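Local coordinates for putative tRNA synthase (Salmonella typhimurium, PDB 3DQQ), which probably catalyses the ATP-dependent phosphorylation of 3-oxo-tetronate to 3-oxo-tetronate 4-phosphate, as a member of the four-carbon acid sugar kinase family, at residues 168-173 with 187-192; 276-281 with 292-297; 313-318 with 340-345. All blocks are in the same frame, centred on the assembly; numbering follows the deposited sequence.

Interaction 1 of 3, residues 168-173 with 187-192; sequences GVIPAQ and SRLQQE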
loop_
_atom_site.group_PDB
_atom_site.type_symbol
_atom_site.label_atom_id
_atom_site.label_comp_id
_atom_site.label_asym_id
_atom_site.label_seq_id
_atom_site.Cartn_x
_atom_site.Cartn_y
_atom_site.Cartn_z
ATOM N N GLY A 168 -3.576 23.222 -30.107
ATOM C CA GLY A 168 -3.704 24.631 -29.726
ATOM C C GLY A 168 -4.308 24.790 -28.360
ATOM O O GLY A 168 -4.440 23.834 -27.660
ATOM N N VAL A 169 -4.646 26.010 -27.976
ATOM C CA VAL A 169 -5.202 26.330 -26.657
ATOM C C VAL A 169 -6.301 27.385 -26.782
ATOM O O VAL A 169 -6.170 28.278 -27.554
ATOM C CB VAL A 169 -4.126 26.845 -25.662
ATOM C CG1 VAL A 169 -4.770 27.175 -24.315
ATOM C CG2 VAL A 169 -3.023 25.811 -25.464
ATOM N N ILE A 170 -7.418 27.236 -26.072
ATOM C CA ILE A 170 -8.387 28.311 -25.897
ATOM C C ILE A 170 -8.277 28.723 -24.438
ATOM O O ILE A 170 -8.659 27.997 -23.562
ATOM C CB ILE A 170 -9.839 27.874 -26.191
ATOM C CG1 ILE A 170 -9.955 27.291 -27.594
ATOM C CG2 ILE A 170 -10.815 29.046 -26.040
ATOM C CD1 ILE A 170 -9.750 28.246 -28.668
ATOM N N PRO A 171 -7.759 29.900 -24.172
ATOM C CA PRO A 171 -7.604 30.325 -22.771
ATOM C C PRO A 171 -8.884 30.781 -22.066
ATOM O O PRO A 171 -9.809 31.271 -22.700
ATOM C CB PRO A 171 -6.651 31.518 -22.884
ATOM C CG PRO A 171 -6.887 32.042 -24.237
ATOM C CD PRO A 171 -7.320 30.930 -25.124
ATOM N N ALA A 172 -8.879 30.667 -20.745
ATOM C CA ALA A 172 -9.971 31.141 -19.867
ATOM C C ALA A 172 -10.537 32.485 -20.286
ATOM O O ALA A 172 -11.751 32.678 -20.409
ATOM C CB ALA A 172 -9.476 31.223 -18.471
ATOM N N GLN A 173 -9.655 33.423 -20.549
ATOM C CA GLN A 173 -10.114 34.752 -20.957
ATOM C C GLN A 173 -11.029 34.752 -22.180
ATOM O O GLN A 173 -11.927 35.591 -22.255
ATOM C CB GLN A 173 -8.927 35.666 -21.206
ATOM C CG GLN A 173 -8.249 36.095 -19.939
ATOM C CD GLN A 173 -7.125 35.182 -19.470
ATOM O OE1 GLN A 173 -6.826 34.142 -20.095
ATOM N NE2 GLN A 173 -6.480 35.572 -18.344
ATOM N N SER A 187 -12.571 28.141 -34.661
ATOM C CA SER A 187 -12.404 28.217 -36.115
ATOM C C SER A 187 -11.043 28.682 -36.499
ATOM O O SER A 187 -10.464 28.206 -37.445
ATOM C CB SER A 187 -13.332 29.233 -36.705
ATOM O OG SER A 187 -14.683 28.925 -36.441
ATOM N N ARG A 188 -10.532 29.649 -35.788
ATOM C CA ARG A 188 -9.248 30.185 -36.143
ATOM C C ARG A 188 -8.110 29.149 -36.000
ATOM O O ARG A 188 -7.213 29.056 -36.867
ATOM C CB ARG A 188 -8.981 31.390 -35.275
ATOM C CG ARG A 188 -8.060 32.369 -35.923
ATOM C CD ARG A 188 -7.860 33.692 -35.070
ATOM N NE ARG A 188 -9.105 34.279 -34.485
ATOM C CZ ARG A 188 -9.412 34.261 -33.179
ATOM N NH1 ARG A 188 -8.590 33.659 -32.289
ATOM N NH2 ARG A 188 -10.546 34.814 -32.754
ATOM N N LEU A 189 -8.157 28.366 -34.917
ATOM C CA LEU A 189 -7.192 27.302 -34.743
ATOM C C LEU A 189 -7.274 26.328 -35.922
ATOM O O LEU A 189 -6.292 25.832 -36.461
ATOM C CB LEU A 189 -7.419 26.581 -33.415
ATOM C CG LEU A 189 -7.102 27.438 -32.184
ATOM C CD1 LEU A 189 -7.386 26.703 -30.918
ATOM C CD2 LEU A 189 -5.672 27.872 -32.216
ATOM N N GLN A 190 -8.471 26.077 -36.353
ATOM C CA GLN A 190 -8.640 25.098 -37.371
ATOM C C GLN A 190 -8.091 25.580 -38.706
ATOM O O GLN A 190 -7.406 24.818 -39.356
ATOM C CB GLN A 190 -10.099 24.801 -37.476
ATOM C CG GLN A 190 -10.410 23.578 -38.211
ATOM C CD GLN A 190 -11.846 23.206 -37.974
ATOM O OE1 GLN A 190 -12.545 23.849 -37.119
ATOM N NE2 GLN A 190 -12.305 22.145 -38.678
ATOM N N GLN A 191 -8.407 26.830 -39.098
ATOM C CA GLN A 191 -7.828 27.491 -40.280
ATOM C C GLN A 191 -6.283 27.522 -40.186
ATOM O O GLN A 191 -5.585 27.355 -41.177
ATOM C CB GLN A 191 -8.352 28.934 -40.418
ATOM C CG GLN A 191 -9.771 29.157 -41.101
ATOM C CD GLN A 191 -10.607 30.451 -40.533
ATOM O OE1 GLN A 191 -10.058 31.448 -39.925
ATOM N NE2 GLN A 191 -11.944 30.390 -40.744
ATOM N N GLU A 192 -5.736 27.730 -38.992
ATOM C CA GLU A 192 -4.293 27.676 -38.843
ATOM C C GLU A 192 -3.699 26.251 -38.946
ATOM O O GLU A 192 -2.499 26.109 -38.825
ATOM C CB GLU A 192 -3.860 28.325 -37.526
ATOM C CG GLU A 192 -4.108 29.828 -37.476
ATOM C CD GLU A 192 -3.931 30.461 -36.078
ATOM O OE1 GLU A 192 -3.064 29.991 -35.297
ATOM O OE2 GLU A 192 -4.651 31.458 -35.768
#

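Interaction 2 of 3, residues 276-281 with 292-297; sequences PTRDVD and EAYAEA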
loop_
_atom_site.group_PDB
_atom_site.type_symbol
_atom_site.label_atom_id
_atom_site.label_comp_id
_atom_site.label_asym_id
_atom_site.label_seq_id
_atom_site.Cartn_x
_atom_site.Cartn_y
_atom_site.Cartn_z
ATOM N N PRO A 276 -25.115 -7.026 11.698
ATOM C CA PRO A 276 -24.439 -8.291 11.872
ATOM C C PRO A 276 -23.370 -8.426 10.817
ATOM O O PRO A 276 -23.621 -8.134 9.650
ATOM C CB PRO A 276 -25.548 -9.337 11.664
ATOM C CG PRO A 276 -26.630 -8.644 10.971
ATOM C CD PRO A 276 -26.531 -7.194 11.343
ATOM N N THR A 277 -22.175 -8.828 11.224
ATOM C CA THR A 277 -21.114 -8.984 10.277
ATOM C C THR A 277 -20.243 -10.190 10.520
ATOM O O THR A 277 -20.260 -10.781 11.550
ATOM C CB THR A 277 -20.252 -7.700 10.142
ATOM O OG1 THR A 277 -19.069 -7.825 10.913
ATOM C CG2 THR A 277 -21.029 -6.460 10.525
ATOM N N ARG A 278 -19.458 -10.537 9.527
ATOM C CA ARG A 278 -18.751 -11.783 9.519
ATOM C C ARG A 278 -17.489 -11.566 8.691
ATOM O O ARG A 278 -17.553 -11.017 7.584
ATOM C CB ARG A 278 -19.673 -12.826 8.913
ATOM C CG ARG A 278 -19.262 -14.221 9.120
ATOM C CD ARG A 278 -19.902 -14.879 10.322
ATOM N NE ARG A 278 -20.236 -16.264 9.975
ATOM C CZ ARG A 278 -19.341 -17.206 9.648
ATOM N NH1 ARG A 278 -18.020 -16.951 9.607
ATOM N NH2 ARG A 278 -19.763 -18.410 9.318
ATOM N N ASP A 279 -16.345 -11.942 9.264
ATOM C CA ASP A 279 -15.047 -11.751 8.642
ATOM C C ASP A 279 -14.628 -12.971 7.888
ATOM O O ASP A 279 -14.665 -14.046 8.421
ATOM C CB ASP A 279 -13.995 -11.503 9.698
ATOM C CG ASP A 279 -14.057 -10.103 10.253
ATOM O OD1 ASP A 279 -13.753 -9.132 9.477
ATOM O OD2 ASP A 279 -14.398 -9.976 11.452
ATOM N N VAL A 280 -14.204 -12.792 6.655
ATOM C CA VAL A 280 -13.830 -13.895 5.809
ATOM C C VAL A 280 -12.551 -14.549 6.324
ATOM O O VAL A 280 -11.521 -13.887 6.396
ATOM C CB VAL A 280 -13.565 -13.400 4.385
ATOM C CG1 VAL A 280 -13.040 -14.515 3.536
ATOM C CG2 VAL A 280 -14.804 -12.795 3.788
ATOM N N ASP A 281 -12.612 -15.845 6.661
ATOM C CA ASP A 281 -11.416 -16.584 7.084
ATOM C C ASP A 281 -10.673 -17.204 5.910
ATOM O O ASP A 281 -11.115 -18.129 5.264
ATOM C CB ASP A 281 -11.738 -17.651 8.119
ATOM C CG ASP A 281 -10.499 -18.437 8.555
ATOM O OD1 ASP A 281 -9.410 -17.859 8.755
ATOM O OD2 ASP A 281 -10.589 -19.655 8.699
ATOM N N GLU A 292 -16.213 -23.560 -1.981
ATOM C CA GLU A 292 -17.571 -23.825 -2.342
ATOM C C GLU A 292 -18.442 -23.990 -1.116
ATOM O O GLU A 292 -19.477 -23.343 -0.989
ATOM C CB GLU A 292 -17.625 -25.031 -3.251
ATOM C CG GLU A 292 -17.537 -24.637 -4.762
ATOM C CD GLU A 292 -16.878 -25.735 -5.660
ATOM O OE1 GLU A 292 -17.308 -26.939 -5.589
ATOM O OE2 GLU A 292 -15.921 -25.378 -6.424
ATOM N N ALA A 293 -17.998 -24.810 -0.175
ATOM C CA ALA A 293 -18.758 -25.000 1.051
ATOM C C ALA A 293 -18.847 -23.702 1.875
ATOM O O ALA A 293 -19.925 -23.380 2.393
ATOM C CB ALA A 293 -18.182 -26.110 1.836
ATOM N N TYR A 294 -17.754 -22.934 1.938
ATOM C CA TYR A 294 -17.710 -21.709 2.758
ATOM C C TYR A 294 -18.660 -20.646 2.192
ATOM O O TYR A 294 -19.374 -19.968 2.931
ATOM C CB TYR A 294 -16.258 -21.180 2.878
ATOM C CG TYR A 294 -15.964 -20.103 3.937
ATOM C CD1 TYR A 294 -16.618 -20.072 5.154
ATOM C CD2 TYR A 294 -15.001 -19.135 3.715
ATOM C CE1 TYR A 294 -16.327 -19.101 6.116
ATOM C CE2 TYR A 294 -14.706 -18.159 4.672
ATOM C CZ TYR A 294 -15.378 -18.157 5.870
ATOM O OH TYR A 294 -15.095 -17.210 6.832
ATOM N N ALA A 295 -18.687 -20.527 0.874
ATOM C CA ALA A 295 -19.625 -19.654 0.199
ATOM C C ALA A 295 -21.053 -20.051 0.558
ATOM O O ALA A 295 -21.858 -19.211 0.924
ATOM C CB ALA A 295 -19.397 -19.717 -1.299
ATOM N N GLU A 296 -21.369 -21.335 0.482
ATOM C CA GLU A 296 -22.680 -21.793 0.955
ATOM C C GLU A 296 -22.978 -21.385 2.390
ATOM O O GLU A 296 -24.081 -20.923 2.670
ATOM C CB GLU A 296 -22.809 -23.309 0.899
ATOM C CG GLU A 296 -23.729 -23.807 -0.140
ATOM C CD GLU A 296 -24.452 -25.111 0.241
ATOM O OE1 GLU A 296 -25.675 -25.234 -0.079
ATOM O OE2 GLU A 296 -23.817 -26.029 0.849
ATOM N N ALA A 297 -22.015 -21.607 3.296
ATOM C CA ALA A 297 -22.255 -21.381 4.715
ATOM C C ALA A 297 -22.496 -19.904 4.899
ATOM O O ALA A 297 -23.426 -19.526 5.604
ATOM C CB ALA A 297 -21.103 -21.819 5.534
#

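Interaction 3 of 3, residues 313-318 with 340-345; sequences ISATAS and ALFSLL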
loop_
_atom_site.group_PDB
_atom_site.type_symbol
_atom_site.label_atom_id
_atom_site.label_comp_id
_atom_site.label_asym_id
_atom_site.label_seq_id
_atom_site.Cartn_x
_atom_site.Cartn_y
_atom_site.Cartn_z
ATOM N N ILE A 313 -20.211 -9.008 4.893
ATOM C CA ILE A 313 -19.122 -9.967 4.833
ATOM C C ILE A 313 -17.881 -9.206 4.385
ATOM O O ILE A 313 -17.795 -8.719 3.247
ATOM C CB ILE A 313 -19.469 -11.113 3.924
ATOM C CG1 ILE A 313 -20.549 -11.906 4.618
ATOM C CG2 ILE A 313 -18.241 -12.000 3.602
ATOM C CD1 ILE A 313 -21.091 -12.886 3.730
ATOM N N SER A 314 -16.945 -9.088 5.315
ATOM C CA SER A 314 -15.787 -8.269 5.150
ATOM C C SER A 314 -14.550 -9.115 5.086
ATOM O O SER A 314 -14.407 -10.042 5.855
ATOM C CB SER A 314 -15.665 -7.325 6.332
ATOM O OG SER A 314 -14.387 -6.709 6.340
ATOM N N ALA A 315 -13.652 -8.759 4.176
ATOM C CA ALA A 315 -12.378 -9.409 4.015
ATOM C C ALA A 315 -11.274 -8.431 4.412
ATOM O O ALA A 315 -10.098 -8.670 4.175
ATOM C CB ALA A 315 -12.211 -9.842 2.596
ATOM N N THR A 316 -11.636 -7.340 5.063
ATOM C CA THR A 316 -10.655 -6.295 5.305
ATOM C C THR A 316 -9.711 -6.625 6.497
ATOM O O THR A 316 -8.570 -6.166 6.526
ATOM C CB THR A 316 -11.304 -4.835 5.307
ATOM O OG1 THR A 316 -11.614 -4.443 6.634
ATOM C CG2 THR A 316 -12.570 -4.711 4.360
ATOM N N ALA A 317 -10.153 -7.490 7.412
ATOM C CA ALA A 317 -9.290 -8.086 8.476
ATOM C C ALA A 317 -8.194 -8.973 7.911
ATOM O O ALA A 317 -7.023 -8.920 8.365
ATOM C CB ALA A 317 -10.123 -8.917 9.447
ATOM N N SER A 318 -8.595 -9.820 6.953
ATOM C CA SER A 318 -7.677 -10.701 6.188
ATOM C C SER A 318 -6.653 -9.889 5.341
ATOM O O SER A 318 -5.471 -10.252 5.243
ATOM C CB SER A 318 -8.490 -11.653 5.271
ATOM O OG SER A 318 -8.578 -11.187 3.914
ATOM N N ALA A 340 -12.112 -15.242 -5.302
ATOM C CA ALA A 340 -12.817 -16.418 -5.746
ATOM C C ALA A 340 -13.990 -16.720 -4.821
ATOM O O ALA A 340 -15.047 -17.169 -5.281
ATOM C CB ALA A 340 -11.869 -17.610 -5.827
ATOM N N LEU A 341 -13.820 -16.498 -3.517
ATOM C CA LEU A 341 -14.911 -16.769 -2.579
ATOM C C LEU A 341 -16.064 -15.809 -2.851
ATOM O O LEU A 341 -17.212 -16.263 -3.004
ATOM C CB LEU A 341 -14.495 -16.659 -1.116
ATOM C CG LEU A 341 -15.671 -16.734 -0.134
ATOM C CD1 LEU A 341 -15.984 -18.178 0.276
ATOM C CD2 LEU A 341 -15.411 -15.856 1.047
ATOM N N PHE A 342 -15.762 -14.509 -2.905
ATOM C CA PHE A 342 -16.788 -13.498 -3.163
ATOM C C PHE A 342 -17.578 -13.781 -4.440
ATOM O O PHE A 342 -18.795 -13.533 -4.545
ATOM C CB PHE A 342 -16.168 -12.105 -3.255
ATOM C CG PHE A 342 -16.002 -11.436 -1.931
ATOM C CD1 PHE A 342 -17.081 -11.234 -1.104
ATOM C CD2 PHE A 342 -14.771 -10.998 -1.506
ATOM C CE1 PHE A 342 -16.933 -10.606 0.132
ATOM C CE2 PHE A 342 -14.624 -10.362 -0.261
ATOM C CZ PHE A 342 -15.717 -10.175 0.549
ATOM N N SER A 343 -16.872 -14.309 -5.418
ATOM C CA SER A 343 -17.506 -14.698 -6.655
ATOM C C SER A 343 -18.638 -15.703 -6.439
ATOM O O SER A 343 -19.762 -15.458 -6.864
ATOM C CB SER A 343 -16.474 -15.295 -7.579
ATOM O OG SER A 343 -17.114 -15.625 -8.755
ATOM N N LEU A 344 -18.327 -16.822 -5.787
ATOM C CA LEU A 344 -19.315 -17.823 -5.474
ATOM C C LEU A 344 -20.424 -17.310 -4.538
ATOM O O LEU A 344 -21.595 -17.728 -4.619
ATOM C CB LEU A 344 -18.650 -18.995 -4.792
ATOM C CG LEU A 344 -17.645 -19.790 -5.604
ATOM C CD1 LEU A 344 -16.669 -20.517 -4.655
ATOM C CD2 LEU A 344 -18.393 -20.750 -6.529
ATOM N N LEU A 345 -20.041 -16.423 -3.634
ATOM C CA LEU A 345 -20.929 -15.966 -2.583
ATOM C C LEU A 345 -22.024 -15.099 -3.219
ATOM O O LEU A 345 -23.226 -15.252 -2.909
ATOM C CB LEU A 345 -20.123 -15.194 -1.540
ATOM C CG LEU A 345 -20.868 -14.555 -0.389
ATOM C CD1 LEU A 345 -21.848 -15.522 0.213
ATOM C CD2 LEU A 345 -19.877 -14.062 0.651
#

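Interaction 1 of 3, residues 168-173 with 187-192
Val169 O is the polar atom that meets Leu189 here, lying 3.9 Å from Leu189 CD1, and no hydrogen bond joins residues 168-173 to 187-192. On the helix side, Glu192 N donates to Arg188 O at 2.9 Å and keeps the last turn closed. Leu189 carries its side of the contact alone. Its CB already points to the strand, and CD1, anti to CA (chi2 178°), extends that reach. This methyl meets CD1 of Ile170 at 3.6 Å, the two side chains crossing at a slant. The same Leu189 CD1 comes within 4.4 Å of Gly168 CA. Strand 168-170 and helix 187-191 run nearly antiparallel, with 169° between their directions and 9.4 Å between axes, the usual layering of a helix on a sheet in an alpha/beta fold. Ile170 continues along the same helix onto Thr182, Ala185 and Leu186, while Leu189 also rests on Ala197 of the adjoining strand. The polar backbone of strand 168-170 is engaged on that side, with Gly168 and Ile170 bonded to Tyr196 and Val198 of the adjoining strand and to Asp200 just beyond it. The contact rests on apolar atoms on the leucine's side, with no hydrogen bond across it: one leucine packs the end of the helix against an outermost strand of the sugar-binding domain, through methyl contacts that impose no directional bond.

Interaction 2 of 3, residues 276-281 with 292-297
Tyr294 stretches from its helix toward the end of strand 277-279, its CG anti to the backbone N (chi1 -167°), and the contact is arranged around the phenol. The hydroxyl meets the backbone just beyond the strand: Asp281 N donates to Tyr294 OH at 2.8 Å in an almost straight bond, with 171° at the hydrogen. Asp281 CB lies 3.6 Å from the same Tyr294 OH, and Asp281 N and O both approach the CE2 side of the ring. Val280 comes to that side as well, its CG1 oblique to the ring and 4.2 Å from Tyr294 CE2. Arg278 arrives differently. Its chain bends at chi2 and chi3 and brings NH1 to the ring's edge, near the ring plane and 4.0 Å from Tyr294 OH. The guanidinium and ring planes are 54° apart, so the two groups are not stacked, and the separation is too long for a hydrogen bond. The arginine's cation-pi partner is Trp301, farther along the helix. The acidic side chains turn to other bases, Asp279 forming a salt bridge with Arg272 and Asp281 one with Arg284; Asp281 also packs on His135 of the second subunit. Tyrosine and strand belong to the beta-alpha-beta unit made by strand 277-279, helix 288-304 and strand 312-314. Within it, Arg278 and Val280 are bonded through the backbone to Ser314 of the adjacent strand, while Leu341 of helix 336-351 packs against both Val280 and Tyr294.

Interaction 3 of 3, residues 313-318 with 340-345
Phe342 has its CG anti to the carbonyl carbon (chi1 -86°), which carries the ring up to the strand, edge first, whereas Leu345, one turn later, has CG anti to the backbone N (chi1 177°) and brings its CD2 methyl to Ile313. Together they pack helix 336-351 onto strand 312-314 in the alpha/beta nucleotide-binding domain. Ile313 and Leu345 reach toward each other tip to tip, with Ile313 CD1 3.5 Å from Leu345 CD2. The other branch of the isoleucine, CG2, lies 4.0 Å from Phe342 CE1, the two side chains sliding past each other in opposite directions. The phenyl ring offers its edge to the strand. Ile313 O sits in the ring plane, 3.7 Å from Phe342 CZ and just as near CE1, so the carbonyl faces the weakly positive rim of C-H groups. Also at the edge, near the plane, Ala315 CB lies 3.8 Å from Phe342 CE2. All four residues are buried, and the ring is close to the nucleotide site: the side chain of Phe342 is about 4 Å from that of Thr364, which by similarity binds ATP. Leu256 of strand 253-257 also touches Phe342, and Val280 touches Ile313 and Ala315. Beyond the strand the chain turns sharply in an ST turn, with Thr316 N donating to Ser314 OG at 3.1 Å. The following residues are tied back by Ser318 OG, which donates to Ala315 O at 3.0 Å, with a C=O...donor angle of 133°.

Followed from the N terminus, the three contacts come in series, each loop closing before the next opens, so none nest or cross. Interaction 1 closes an almost wholly helical excursion of 13 residues in the sugar-binding domain. Its centre is more than 50 Å from the other two, on the opposite side of the chain's centre. Interactions 2 and 3 lie in the nucleotide-binding domain, with centres about 8 Å apart, and close intervals of 10 and 21 residues. Helix 288-304 of the former leads along the chain into strand 312-314 of the latter, which interaction 3 ties to helix 336-351. They touch directly where Val280 CG2 packs on Ile313 CG2.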